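Local coordinates for protein 432aa long hypothetical deoxyribodipyrimidine photolyase (Sulfolobus tokodaii, PDB 2E0I) that probably repairs ultraviolet-damaged DNA as a light-driven deoxyribodipyrimidine photolyase, carrying two bound FAD molecules, one of them implicated as a light-harvesting cofactor, at residues 62-67 against 188-193; 182-187 against 213-218. One frame throughout, in Å; residues are numbered along the deposited sequence.

Interaction 1: 62-67 against 188-193; sequences DDELRK and GRREGL
Glu64 and Arg190 reach for one another from two helices whose backbones stay well apart, and a salt bridge between long side chains spans the gap. OE1 of Glu64 lies 2.8 Å from NH2 of Arg190, at the edge of the guanidinium, and the carboxylate and guanidinium planes are only 17° apart. This near coplanarity suits an ion pair, yet a single oxygen meets a single nitrogen, so the grip is one-pronged. Glu64 folds over to get there: its chain bends at chi2 (-59°), swinging the carboxylate toward the other helix.

A second positive charge joins the same carboxylate. Lys67, its chain extended beyond CG, brings NZ to 3.7 Å from OE1 of Glu64, a long salt bridge within one segment. The same ammonium stands 3.8 Å from NH2 of Arg190; these like charges share the Glu64 carboxylate, which probably offsets much of their repulsion. The three residues thus make a small salt-bridge network, and at a surface site its strength is likely to be moderated by solvent.

Other bonds lie beside the network: Gly188, the N-cap of helix 189-196, gives its N-H to Ser57 OG, while Arg189 pairs with Glu229 of helix 227-233. The contact therefore joins the C-terminal end of helix 48-66, in the photolyase domain with its parallel sheet, to the first turn of helix 189-196.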
loop_
_atom_site.group_PDB
_atom_site.type_symbol
_atom_site.label_atom_id
_atom_site.label_comp_id
_atom_site.label_asym_id
_atom_site.label_seq_id
_atom_site.Cartn_x
_atom_site.Cartn_y
_atom_site.Cartn_z
ATOM N N ASP A 62 12.425 -17.008 4.571
ATOM C CA ASP A 62 13.464 -17.979 4.279
ATOM C C ASP A 62 13.831 -18.779 5.536
ATOM O O ASP A 62 14.150 -19.961 5.452
ATOM C CB ASP A 62 14.703 -17.279 3.732
ATOM C CG ASP A 62 15.822 -18.254 3.402
ATOM O OD1 ASP A 62 15.669 -19.061 2.460
ATOM O OD2 ASP A 62 16.855 -18.218 4.103
ATOM N N ASP A 63 13.787 -18.146 6.703
ATOM C CA ASP A 63 14.104 -18.854 7.931
ATOM C C ASP A 63 13.039 -19.882 8.208
ATOM O O ASP A 63 13.343 -21.010 8.576
ATOM C CB ASP A 63 14.185 -17.891 9.104
ATOM C CG ASP A 63 15.318 -16.917 8.958
ATOM O OD1 ASP A 63 15.443 -16.010 9.817
ATOM O OD2 ASP A 63 16.085 -17.067 7.972
ATOM N N GLU A 64 11.783 -19.496 8.038
ATOM C CA GLU A 64 10.693 -20.420 8.279
ATOM C C GLU A 64 10.822 -21.634 7.379
ATOM O O GLU A 64 10.469 -22.750 7.771
ATOM C CB GLU A 64 9.361 -19.722 8.049
ATOM C CG GLU A 64 9.116 -18.641 9.073
ATOM C CD GLU A 64 9.110 -19.178 10.502
ATOM O OE1 GLU A 64 9.328 -18.383 11.442
ATOM O OE2 GLU A 64 8.878 -20.397 10.688
ATOM N N LEU A 65 11.343 -21.418 6.174
ATOM C CA LEU A 65 11.528 -22.502 5.222
ATOM C C LEU A 65 12.708 -23.399 5.601
ATOM O O LEU A 65 12.683 -24.612 5.358
ATOM C CB LEU A 65 11.717 -21.937 3.808
ATOM C CG LEU A 65 10.438 -21.416 3.140
ATOM C CD1 LEU A 65 10.755 -20.780 1.802
ATOM C CD2 LEU A 65 9.462 -22.560 2.958
ATOM N N ARG A 66 13.739 -22.811 6.199
ATOM C CA ARG A 66 14.899 -23.593 6.594
ATOM C C ARG A 66 14.540 -24.484 7.766
ATOM O O ARG A 66 15.122 -25.550 7.945
ATOM C CB ARG A 66 16.082 -22.680 6.933
ATOM C CG ARG A 66 16.683 -22.049 5.700
ATOM C CD ARG A 66 17.888 -21.178 5.981
ATOM N NE ARG A 66 18.301 -20.497 4.752
ATOM C CZ ARG A 66 19.009 -21.048 3.765
ATOM N NH1 ARG A 66 19.411 -22.303 3.854
ATOM N NH2 ARG A 66 19.284 -20.352 2.663
ATOM N N LYS A 67 13.562 -24.053 8.553
ATOM C CA LYS A 67 13.123 -24.834 9.701
ATOM C C LYS A 67 12.277 -25.997 9.209
ATOM O O LYS A 67 11.726 -26.754 10.006
ATOM C CB LYS A 67 12.303 -23.970 10.662
ATOM C CG LYS A 67 13.085 -22.857 11.321
ATOM C CD LYS A 67 12.167 -21.952 12.130
ATOM C CE LYS A 67 12.947 -20.789 12.750
ATOM N NZ LYS A 67 12.074 -19.810 13.470
ATOM N N GLY A 188 8.545 -8.752 8.175
ATOM C CA GLY A 188 8.366 -10.091 8.721
ATOM C C GLY A 188 7.072 -10.322 9.502
ATOM O O GLY A 188 6.508 -9.398 10.109
ATOM N N ARG A 189 6.620 -11.578 9.502
ATOM C CA ARG A 189 5.390 -11.986 10.179
ATOM C C ARG A 189 5.420 -11.822 11.685
ATOM O O ARG A 189 4.405 -11.513 12.293
ATOM C CB ARG A 189 5.069 -13.435 9.848
ATOM C CG ARG A 189 3.907 -14.027 10.606
ATOM C CD ARG A 189 3.657 -15.419 10.080
ATOM N NE ARG A 189 2.549 -16.129 10.713
ATOM C CZ ARG A 189 1.262 -15.913 10.455
ATOM N NH1 ARG A 189 0.897 -14.989 9.567
ATOM N NH2 ARG A 189 0.338 -16.638 11.079
ATOM N N ARG A 190 6.578 -12.039 12.292
ATOM C CA ARG A 190 6.700 -11.895 13.735
ATOM C C ARG A 190 6.371 -10.471 14.180
ATOM O O ARG A 190 5.620 -10.279 15.130
ATOM C CB ARG A 190 8.104 -12.257 14.176
ATOM C CG ARG A 190 8.153 -13.401 15.133
ATOM C CD ARG A 190 8.969 -14.528 14.570
ATOM N NE ARG A 190 9.045 -15.596 15.545
ATOM C CZ ARG A 190 9.162 -16.893 15.276
ATOM N NH1 ARG A 190 9.218 -17.749 16.292
ATOM N NH2 ARG A 190 9.215 -17.347 14.024
ATOM N N GLU A 191 6.930 -9.472 13.504
ATOM C CA GLU A 191 6.647 -8.077 13.848
ATOM C C GLU A 191 5.176 -7.810 13.571
ATOM O O GLU A 191 4.517 -7.086 14.315
ATOM C CB GLU A 191 7.490 -7.113 12.997
ATOM C CG GLU A 191 7.101 -5.631 13.171
ATOM C CD GLU A 191 7.760 -4.697 12.151
ATOM O OE1 GLU A 191 7.401 -4.735 10.954
ATOM O OE2 GLU A 191 8.646 -3.914 12.553
ATOM N N GLY A 192 4.681 -8.396 12.481
ATOM C CA GLY A 192 3.299 -8.218 12.096
ATOM C C GLY A 192 2.330 -8.620 13.188
ATOM O O GLY A 192 1.440 -7.852 13.561
ATOM N N LEU A 193 2.501 -9.827 13.709
ATOM C CA LEU A 193 1.619 -10.326 14.752
ATOM C C LEU A 193 1.770 -9.493 16.004
ATOM O O LEU A 193 0.805 -9.273 16.736
ATOM C CB LEU A 193 1.934 -11.786 15.048
ATOM C CG LEU A 193 1.675 -12.719 13.858
ATOM C CD1 LEU A 193 2.254 -14.082 14.174
ATOM C CD2 LEU A 193 0.166 -12.797 13.545
#

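Interaction 2: 182-187 against 213-218; sequences SPLFRG and NYRLSP. With FAD (flavin-adenine dinucleotide), chain E.
Phe185 points a ring edge at a backbone carbonyl: its CE2 lies 3.6 Å from Arg215 O, with the oxygen near the plane of the ring. Arg215 has left-handed backbone angles (phi 54°, psi 42°), uncommon for a residue other than glycine, in the turn where successive amides face the FAD pyrophosphate.

The same ring edge takes part in apolar packing. CG of Pro218 sits 3.5 Å from CE2 of Phe185, the two side chains crossing at about a right angle, with CG oblique to the ring. Further along there is a van der Waals contact, in which CD1 of Leu184 comes within 3.7 Å of Arg215 NH1; a bend at chi3 (-80°) turns the guanidinium so that NH1 lies beside the leucine methyl, these side chains too crossing at about a right angle. Were Phe185 replaced by an alanine, Pro218 CG and the Arg215 carbonyl would probably lose their aromatic neighbour, opening a gap behind the phosphate-binding turn.

The other side of that turn is polar. Tyr214 N donates to FAD O1A at 2.7 Å and Arg215 N to O2P at 2.7 Å, while Leu216 N and Ser217 N both give to O1P, so backbone amides grip both phosphates. Ser217 OG, bonded to Asp340, lies against C5' of the ribityl chain, next to the phosphate.

Ser182 shapes the opposing loop: its OG accepts from Leu184 N at 3.1 Å, an ST turn within a type I beta turn, and also meets Thr304 O. Leu184 rests on helix 292-304, whereas Phe185 and Pro218 both lean on Phe53 of helix 48-66, so this loop is wedged among those helices and helix 217-221.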
loop_
_atom_site.group_PDB
_atom_site.type_symbol
_atom_site.label_atom_id
_atom_site.label_comp_id
_atom_site.label_asym_id
_atom_site.label_seq_id
_atom_site.Cartn_x
_atom_site.Cartn_y
_atom_site.Cartn_z
ATOM N N SER A 182 13.229 1.547 6.753
ATOM C CA SER A 182 12.425 2.462 7.550
ATOM C C SER A 182 12.785 2.250 9.011
ATOM O O SER A 182 12.823 1.118 9.498
ATOM C CB SER A 182 10.930 2.180 7.384
ATOM O OG SER A 182 10.168 2.905 8.343
ATOM N N PRO A 183 13.052 3.340 9.736
ATOM C CA PRO A 183 13.399 3.187 11.149
ATOM C C PRO A 183 12.177 2.736 11.936
ATOM O O PRO A 183 12.276 2.353 13.101
ATOM C CB PRO A 183 13.828 4.594 11.543
ATOM C CG PRO A 183 12.929 5.455 10.707
ATOM C CD PRO A 183 13.004 4.767 9.358
ATOM N N LEU A 184 11.027 2.761 11.279
ATOM C CA LEU A 184 9.771 2.433 11.925
ATOM C C LEU A 184 9.234 1.004 11.746
ATOM O O LEU A 184 8.302 0.597 12.444
ATOM C CB LEU A 184 8.746 3.464 11.460
ATOM C CG LEU A 184 7.355 3.460 12.049
ATOM C CD1 LEU A 184 7.452 3.435 13.567
ATOM C CD2 LEU A 184 6.605 4.691 11.543
ATOM N N PHE A 185 9.811 0.247 10.819
ATOM C CA PHE A 185 9.370 -1.124 10.567
ATOM C C PHE A 185 10.571 -2.022 10.393
ATOM O O PHE A 185 11.664 -1.558 10.070
ATOM C CB PHE A 185 8.532 -1.225 9.281
ATOM C CG PHE A 185 7.297 -0.384 9.285
ATOM C CD1 PHE A 185 7.362 0.956 8.938
ATOM C CD2 PHE A 185 6.076 -0.926 9.677
ATOM C CE1 PHE A 185 6.229 1.753 8.984
ATOM C CE2 PHE A 185 4.930 -0.143 9.730
ATOM C CZ PHE A 185 5.005 1.200 9.384
ATOM N N ARG A 186 10.370 -3.315 10.585
ATOM C CA ARG A 186 11.458 -4.253 10.412
ATOM C C ARG A 186 11.030 -5.357 9.473
ATOM O O ARG A 186 11.858 -6.145 9.034
ATOM C CB ARG A 186 11.900 -4.811 11.767
ATOM C CG ARG A 186 12.470 -3.713 12.669
ATOM C CD ARG A 186 12.960 -4.215 14.019
ATOM N NE ARG A 186 14.251 -4.886 13.958
ATOM C CZ ARG A 186 14.873 -5.472 14.983
ATOM N NH1 ARG A 186 16.054 -6.046 14.780
ATOM N NH2 ARG A 186 14.331 -5.498 16.199
ATOM N N GLY A 187 9.737 -5.399 9.152
ATOM C CA GLY A 187 9.225 -6.415 8.247
ATOM C C GLY A 187 9.078 -7.771 8.908
ATOM O O GLY A 187 9.440 -7.918 10.069
ATOM N N ASN A 213 -2.775 3.876 15.853
ATOM C CA ASN A 213 -2.906 3.189 14.576
ATOM C C ASN A 213 -2.116 1.888 14.693
ATOM O O ASN A 213 -1.068 1.854 15.335
ATOM C CB ASN A 213 -2.363 4.047 13.442
ATOM C CG ASN A 213 -3.067 5.370 13.340
ATOM O OD1 ASN A 213 -2.699 6.336 14.012
ATOM N ND2 ASN A 213 -4.103 5.424 12.510
ATOM N N TYR A 214 -2.619 0.816 14.093
ATOM C CA TYR A 214 -1.940 -0.467 14.197
ATOM C C TYR A 214 -0.692 -0.574 13.353
ATOM O O TYR A 214 0.120 -1.471 13.573
ATOM C CB TYR A 214 -2.867 -1.615 13.815
ATOM C CG TYR A 214 -4.036 -1.820 14.734
ATOM C CD1 TYR A 214 -5.218 -1.096 14.571
ATOM C CD2 TYR A 214 -3.973 -2.756 15.757
ATOM C CE1 TYR A 214 -6.311 -1.306 15.405
ATOM C CE2 TYR A 214 -5.065 -2.972 16.608
ATOM C CZ TYR A 214 -6.226 -2.246 16.428
ATOM O OH TYR A 214 -7.287 -2.445 17.284
ATOM N N ARG A 215 -0.539 0.329 12.390
ATOM C CA ARG A 215 0.616 0.299 11.503
ATOM C C ARG A 215 0.744 -1.078 10.856
ATOM O O ARG A 215 1.846 -1.621 10.736
ATOM C CB ARG A 215 1.887 0.622 12.285
ATOM C CG ARG A 215 2.186 2.094 12.378
ATOM C CD ARG A 215 3.466 2.321 13.141
ATOM N NE ARG A 215 3.215 2.233 14.575
ATOM C CZ ARG A 215 3.986 1.572 15.432
ATOM N NH1 ARG A 215 5.069 0.931 14.995
ATOM N NH2 ARG A 215 3.674 1.563 16.723
ATOM N N LEU A 216 -0.388 -1.636 10.438
ATOM C CA LEU A 216 -0.410 -2.952 9.816
ATOM C C LEU A 216 -0.368 -2.985 8.292
ATOM O O LEU A 216 -0.070 -4.032 7.714
ATOM C CB LEU A 216 -1.651 -3.721 10.264
ATOM C CG LEU A 216 -1.650 -4.503 11.577
ATOM C CD1 LEU A 216 -3.044 -5.023 11.815
ATOM C CD2 LEU A 216 -0.666 -5.666 11.520
ATOM N N SER A 217 -0.665 -1.860 7.645
ATOM C CA SER A 217 -0.709 -1.808 6.179
ATOM C C SER A 217 0.446 -2.509 5.455
ATOM O O SER A 217 0.226 -3.338 4.570
ATOM C CB SER A 217 -0.809 -0.364 5.713
ATOM O OG SER A 217 0.163 0.415 6.380
ATOM N N PRO A 218 1.699 -2.205 5.824
ATOM C CA PRO A 218 2.771 -2.897 5.105
ATOM C C PRO A 218 2.719 -4.428 5.273
ATOM O O PRO A 218 3.029 -5.185 4.348
ATOM C CB PRO A 218 4.031 -2.256 5.680
ATOM C CG PRO A 218 3.617 -1.907 7.060
ATOM C CD PRO A 218 2.237 -1.367 6.911
HETATM P PA FAD E . -4.865 2.178 10.923
HETATM O O1A FAD E . -4.239 1.635 12.150
HETATM O O2A FAD E . -6.060 3.048 10.892
HETATM O O5B FAD E . -5.562 0.792 10.494
HETATM C C5B FAD E . -6.734 0.759 9.677
HETATM C C4B FAD E . -6.599 -0.336 8.616
HETATM O O4B FAD E . -7.756 -0.387 7.764
HETATM C C3B FAD E . -5.397 -0.035 7.719
HETATM O O3B FAD E . -4.266 -0.757 8.212
HETATM C C2B FAD E . -5.851 -0.680 6.412
HETATM O O2B FAD E . -5.751 -2.101 6.514
HETATM C C1B FAD E . -7.320 -0.255 6.399
HETATM N N9A FAD E . -7.486 1.153 5.966
HETATM C C8A FAD E . -7.616 2.222 6.749
HETATM N N7A FAD E . -7.838 3.300 6.000
HETATM C C5A FAD E . -7.847 2.917 4.727
HETATM C C6A FAD E . -8.022 3.565 3.508
HETATM N N6A FAD E . -8.266 4.871 3.459
HETATM N N1A FAD E . -7.950 2.852 2.375
HETATM C C2A FAD E . -7.721 1.550 2.389
HETATM N N3A FAD E . -7.556 0.901 3.529
HETATM C C4A FAD E . -7.613 1.549 4.703
HETATM N N1 FAD E . -2.875 2.289 2.380
HETATM C C2 FAD E . -2.005 1.315 1.873
HETATM O O2 FAD E . -1.903 0.219 2.420
HETATM N N3 FAD E . -1.200 1.607 0.764
HETATM C C4 FAD E . -1.268 2.877 0.179
HETATM O O4 FAD E . -0.605 3.115 -0.829
HETATM C C4X FAD E . -2.122 3.844 0.697
HETATM N N5 FAD E . -2.113 5.134 0.154
HETATM C C5X FAD E . -2.981 6.115 0.651
HETATM C C6 FAD E . -2.965 7.385 0.084
HETATM C C7 FAD E . -3.847 8.358 0.543
HETATM C C7M FAD E . -3.829 9.737 -0.120
HETATM C C8 FAD E . -4.736 8.059 1.574
HETATM C C8M FAD E . -5.737 9.100 2.082
HETATM C C9 FAD E . -4.742 6.786 2.136
HETATM C C9A FAD E . -3.871 5.800 1.677
HETATM N N10 FAD E . -3.882 4.503 2.222
HETATM C C10 FAD E . -2.934 3.560 1.793
HETATM C "C1'" FAD E . -4.865 4.140 3.275
HETATM C "C2'" FAD E . -4.461 4.343 4.738
HETATM O "O2'" FAD E . -4.015 5.684 4.954
HETATM C "C3'" FAD E . -3.389 3.350 5.194
HETATM O "O3'" FAD E . -3.832 2.018 4.924
HETATM C "C4'" FAD E . -3.118 3.475 6.696
HETATM O "O4'" FAD E . -2.720 4.811 7.016
HETATM C "C5'" FAD E . -2.023 2.503 7.139
HETATM O "O5'" FAD E . -1.697 2.687 8.521
HETATM P P FAD E . -2.361 1.779 9.673
HETATM O O1P FAD E . -2.219 0.361 9.275
HETATM O O2P FAD E . -1.769 2.208 10.960
HETATM O O3P FAD E . -3.921 2.186 9.615
#

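Overall arrangement
The two contacts illustrate how a salt-bridge contact at the surface can accompany a mixed contact, apolar on one side and phosphate-binding on the other, farther in. Their centres lie 16 Å apart, and their segments alternate along the chain: 62-67, 182-187, 188-193, then 213-218. Segments 182-187 and 188-193 are consecutive, running from the loop into helix 189-196, and Glu191 ties them together through a probable hydrogen bond from Arg186 N. Gly192 O also packs against Leu216. Helix 48-66 is common to both, its end in interaction 1 and its Phe53 beside interaction 2. Together they place helix 48-66 and helix 189-196 next to the turn that holds one FAD pyrophosphate.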